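Local coordinates for protein putative glucarate dehydratase (Pseudomonas fluorescens, PDB 4IT1) that probably catalyses the magnesium-dependent dehydration of D-glucarate to 5-dehydro-4-deoxy-D-glucarate, as a member of the mandelate racemase/muconate lactonizing enzyme family, at residues R430-Q433 with R434-D438. Residues are numbered along the deposited sequence; the frame is centred on the assembly and turned at random.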
ATOM      1  N   ARG A 430     -28.099 -12.357 -23.233  1.00 41.72           N
ATOM      2  CA  ARG A 430     -29.226 -13.277 -23.419  1.00 47.88           C
ATOM      3  C   ARG A 430     -30.539 -12.581 -23.071  1.00 47.44           C
ATOM      4  O   ARG A 430     -31.514 -12.646 -23.829  1.00 42.32           O
ATOM      5  CB  ARG A 430     -29.068 -14.545 -22.580  1.00 45.27           C
ATOM      6  CG  ARG A 430     -30.044 -15.643 -22.995  1.00 50.22           C
ATOM      7  CD  ARG A 430     -29.590 -17.043 -22.588  1.00 53.41           C
ATOM      8  NE  ARG A 430     -28.293 -17.450 -23.159  1.00 49.81           N
ATOM      9  CZ  ARG A 430     -28.028 -17.572 -24.462  1.00 48.30           C
ATOM     10  NH1 ARG A 430     -26.822 -17.951 -24.854  1.00 44.82           N
ATOM     11  NH2 ARG A 430     -28.949 -17.293 -25.379  1.00 56.80           N
ATOM     12  N   GLN A 431     -30.544 -11.886 -21.934  1.00 47.23           N
ATOM     13  CA  GLN A 431     -31.744 -11.215 -21.464  1.00 42.57           C
ATOM     14  C   GLN A 431     -32.269 -10.233 -22.494  1.00 42.15           C
ATOM     15  O   GLN A 431     -33.463 -10.222 -22.772  1.00 43.96           O
ATOM     16  CB  GLN A 431     -31.499 -10.536 -20.110  1.00 56.59           C
ATOM     17  CG  GLN A 431     -32.754  -9.988 -19.435  1.00 59.54           C
ATOM     18  CD  GLN A 431     -33.798 -11.055 -19.127  1.00 64.52           C
ATOM     19  OE1 GLN A 431     -33.475 -12.205 -18.809  1.00 59.36           O
ATOM     20  NE2 GLN A 431     -35.063 -10.670 -19.214  1.00 58.64           N
ATOM     21  N   MET A 432     -31.385  -9.429 -23.090  1.00 42.30           N
ATOM     22  CA  MET A 432     -31.828  -8.494 -24.133  1.00 43.95           C
ATOM     23  C   MET A 432     -32.409  -9.224 -25.346  1.00 49.50           C
ATOM     24  O   MET A 432     -33.251  -8.662 -26.062  1.00 45.50           O
ATOM     25  CB  MET A 432     -30.711  -7.522 -24.550  1.00 44.28           C
ATOM     26  CG  MET A 432     -31.117  -6.462 -25.575  1.00 50.15           C
ATOM     27  SD  MET A 432     -32.520  -5.379 -25.154  1.00 64.14           S
ATOM     28  CE  MET A 432     -31.698  -4.156 -24.158  1.00 47.47           C
ATOM     29  N   GLN A 433     -31.973 -10.470 -25.568  1.00 47.02           N
ATOM     30  CA  GLN A 433     -32.408 -11.234 -26.743  1.00 51.11           C
ATOM     31  C   GLN A 433     -33.902 -11.582 -26.687  1.00 55.70           C
ATOM     32  O   GLN A 433     -34.511 -11.890 -27.710  1.00 60.22           O
ATOM     33  CB  GLN A 433     -31.523 -12.477 -26.971  1.00 51.91           C
ATOM     34  CG  GLN A 433     -30.235 -12.151 -27.727  1.00 46.72           C
ATOM     35  CD  GLN A 433     -29.179 -13.252 -27.714  1.00 53.65           C
ATOM     36  OE1 GLN A 433     -29.359 -14.321 -27.131  1.00 50.67           O
ATOM     37  NE2 GLN A 433     -28.050 -12.974 -28.358  1.00 49.63           N
ATOM     38  N   ARG A 434     -34.493 -11.487 -25.497  1.00 58.57           N
ATOM     39  CA  ARG A 434     -35.927 -11.723 -25.327  1.00 49.35           C
ATOM     40  C   ARG A 434     -36.783 -10.565 -25.841  1.00 48.28           C
ATOM     41  O   ARG A 434     -37.966 -10.745 -26.136  1.00 57.93           O
ATOM     42  CB  ARG A 434     -36.253 -12.060 -23.878  1.00 48.93           C
ATOM     43  CG  ARG A 434     -35.583 -13.332 -23.375  1.00 43.47           C
ATOM     44  CD  ARG A 434     -35.281 -13.211 -21.898  1.00 56.85           C
ATOM     45  NE  ARG A 434     -35.573 -14.438 -21.161  1.00 81.69           N
ATOM     46  CZ  ARG A 434     -36.709 -14.676 -20.505  1.00 93.25           C
ATOM     47  NH1 ARG A 434     -37.685 -13.773 -20.487  1.00 83.44           N
ATOM     48  NH2 ARG A 434     -36.874 -15.827 -19.865  1.00100.38           N
ATOM     49  N   TYR A 435     -36.181  -9.387 -25.973  1.00 48.49           N
ATOM     50  CA  TYR A 435     -36.887  -8.211 -26.503  1.00 54.16           C
ATOM     51  C   TYR A 435     -36.529  -8.001 -27.964  1.00 55.01           C
ATOM     52  O   TYR A 435     -37.378  -7.635 -28.779  1.00 49.08           O
ATOM     53  CB  TYR A 435     -36.519  -6.938 -25.725  1.00 53.35           C
ATOM     54  CG  TYR A 435     -36.729  -6.996 -24.226  1.00 53.81           C
ATOM     55  CD1 TYR A 435     -35.815  -7.651 -23.395  1.00 49.31           C
ATOM     56  CD2 TYR A 435     -37.828  -6.366 -23.632  1.00 59.83           C
ATOM     57  CE1 TYR A 435     -35.998  -7.698 -22.022  1.00 58.67           C
ATOM     58  CE2 TYR A 435     -38.021  -6.409 -22.257  1.00 50.48           C
ATOM     59  CZ  TYR A 435     -37.105  -7.070 -21.458  1.00 62.53           C
ATOM     60  OH  TYR A 435     -37.293  -7.105 -20.092  1.00 63.28           O
ATOM     61  N   LYS A 436     -35.250  -8.195 -28.279  1.00 56.71           N
ATOM     62  CA  LYS A 436     -34.759  -8.013 -29.636  1.00 58.71           C
ATOM     63  C   LYS A 436     -34.033  -9.301 -29.997  1.00 64.33           C
ATOM     64  O   LYS A 436     -32.896  -9.514 -29.569  1.00 58.46           O
ATOM     65  CB  LYS A 436     -33.829  -6.795 -29.734  1.00 64.92           C
ATOM     66  CG  LYS A 436     -34.313  -5.553 -28.987  1.00 62.96           C
ATOM     67  CD  LYS A 436     -33.421  -4.341 -29.225  1.00 63.57           C
ATOM     68  CE  LYS A 436     -33.630  -3.299 -28.132  1.00 69.94           C
ATOM     69  NZ  LYS A 436     -33.226  -1.926 -28.547  1.00 63.69           N
ATOM     70  N   PRO A 437     -34.700 -10.185 -30.764  1.00 60.65           N
ATOM     71  CA  PRO A 437     -34.146 -11.522 -31.023  1.00 59.24           C
ATOM     72  C   PRO A 437     -32.789 -11.482 -31.739  1.00 48.16           C
ATOM     73  O   PRO A 437     -31.943 -12.325 -31.460  1.00 37.30           O
ATOM     74  CB  PRO A 437     -35.225 -12.200 -31.886  1.00 53.20           C
ATOM     75  CG  PRO A 437     -36.000 -11.071 -32.491  1.00 62.96           C
ATOM     76  CD  PRO A 437     -35.979  -9.966 -31.468  1.00 60.21           C
ATOM     77  N   ASP A 438     -32.585 -10.489 -32.607  1.00 44.98           N
ATOM     78  CA  ASP A 438     -31.323 -10.317 -33.347  1.00 49.02           C
ATOM     79  C   ASP A 438     -30.178  -9.594 -32.591  1.00 59.87           C
ATOM     80  O   ASP A 438     -29.206  -9.163 -33.217  1.00 60.74           O
ATOM     81  CB  ASP A 438     -31.590  -9.595 -34.669  1.00 46.33           C
ATOM     82  CG  ASP A 438     -32.608 -10.329 -35.558  1.00 58.79           C
ATOM     83  OD1 ASP A 438     -32.451 -11.551 -35.815  1.00 56.04           O
ATOM     84  OD2 ASP A 438     -33.568  -9.668 -36.020  1.00 57.70           O
TER
HETATM   85  O   HOH W   1     -35.495  -7.629 -18.585  1.00 58.24           O
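Gln431 meets Arg434 and Tyr435, three and four residues on, at the C-terminal end of helix 428-433. With CG anti to the backbone N (chi1 -171°) and a bend at the next torsion, its amide comes back against the aliphatic part of Arg434, where NE2 lies 3.7 Å from CD; amide and guanidinium planes differ by 25°. NE2 also donates to a water at 3.1 Å, which stands in the plane of the Tyr435 ring, so close to OH that a bond there is doubtful; Val178 N is the firm partner of OH. A leucine here would probably leave that water without its amide donor, and the Arg434 CD without the flat group against it. Gln431 O takes Arg434 N from above its carbonyl plane, at 3.2 Å.

Gln431 on Ile46 and Glu48, and Met432 on Leu41, pack against the loop between strands 25-36 and 50-60, tying the C-terminal tail to the N-terminal capping domain of this enolase-superfamily barrel. Met432 O accepts an i to i+3 bond from Tyr435 N, above the carbonyl plane, and a straighter i to i+4 bond from Lys436 N (N-H...O 169°). Its sulfur forms an oblique Met-aromatic contact, SD being 5.2 Å from the Tyr435 ring centroid, and touches Lys436 CE alongside.

Gln433 offers CA-H to Lys436 O at 3.3 Å; its amide NE2 reaches onward to Trp439 O.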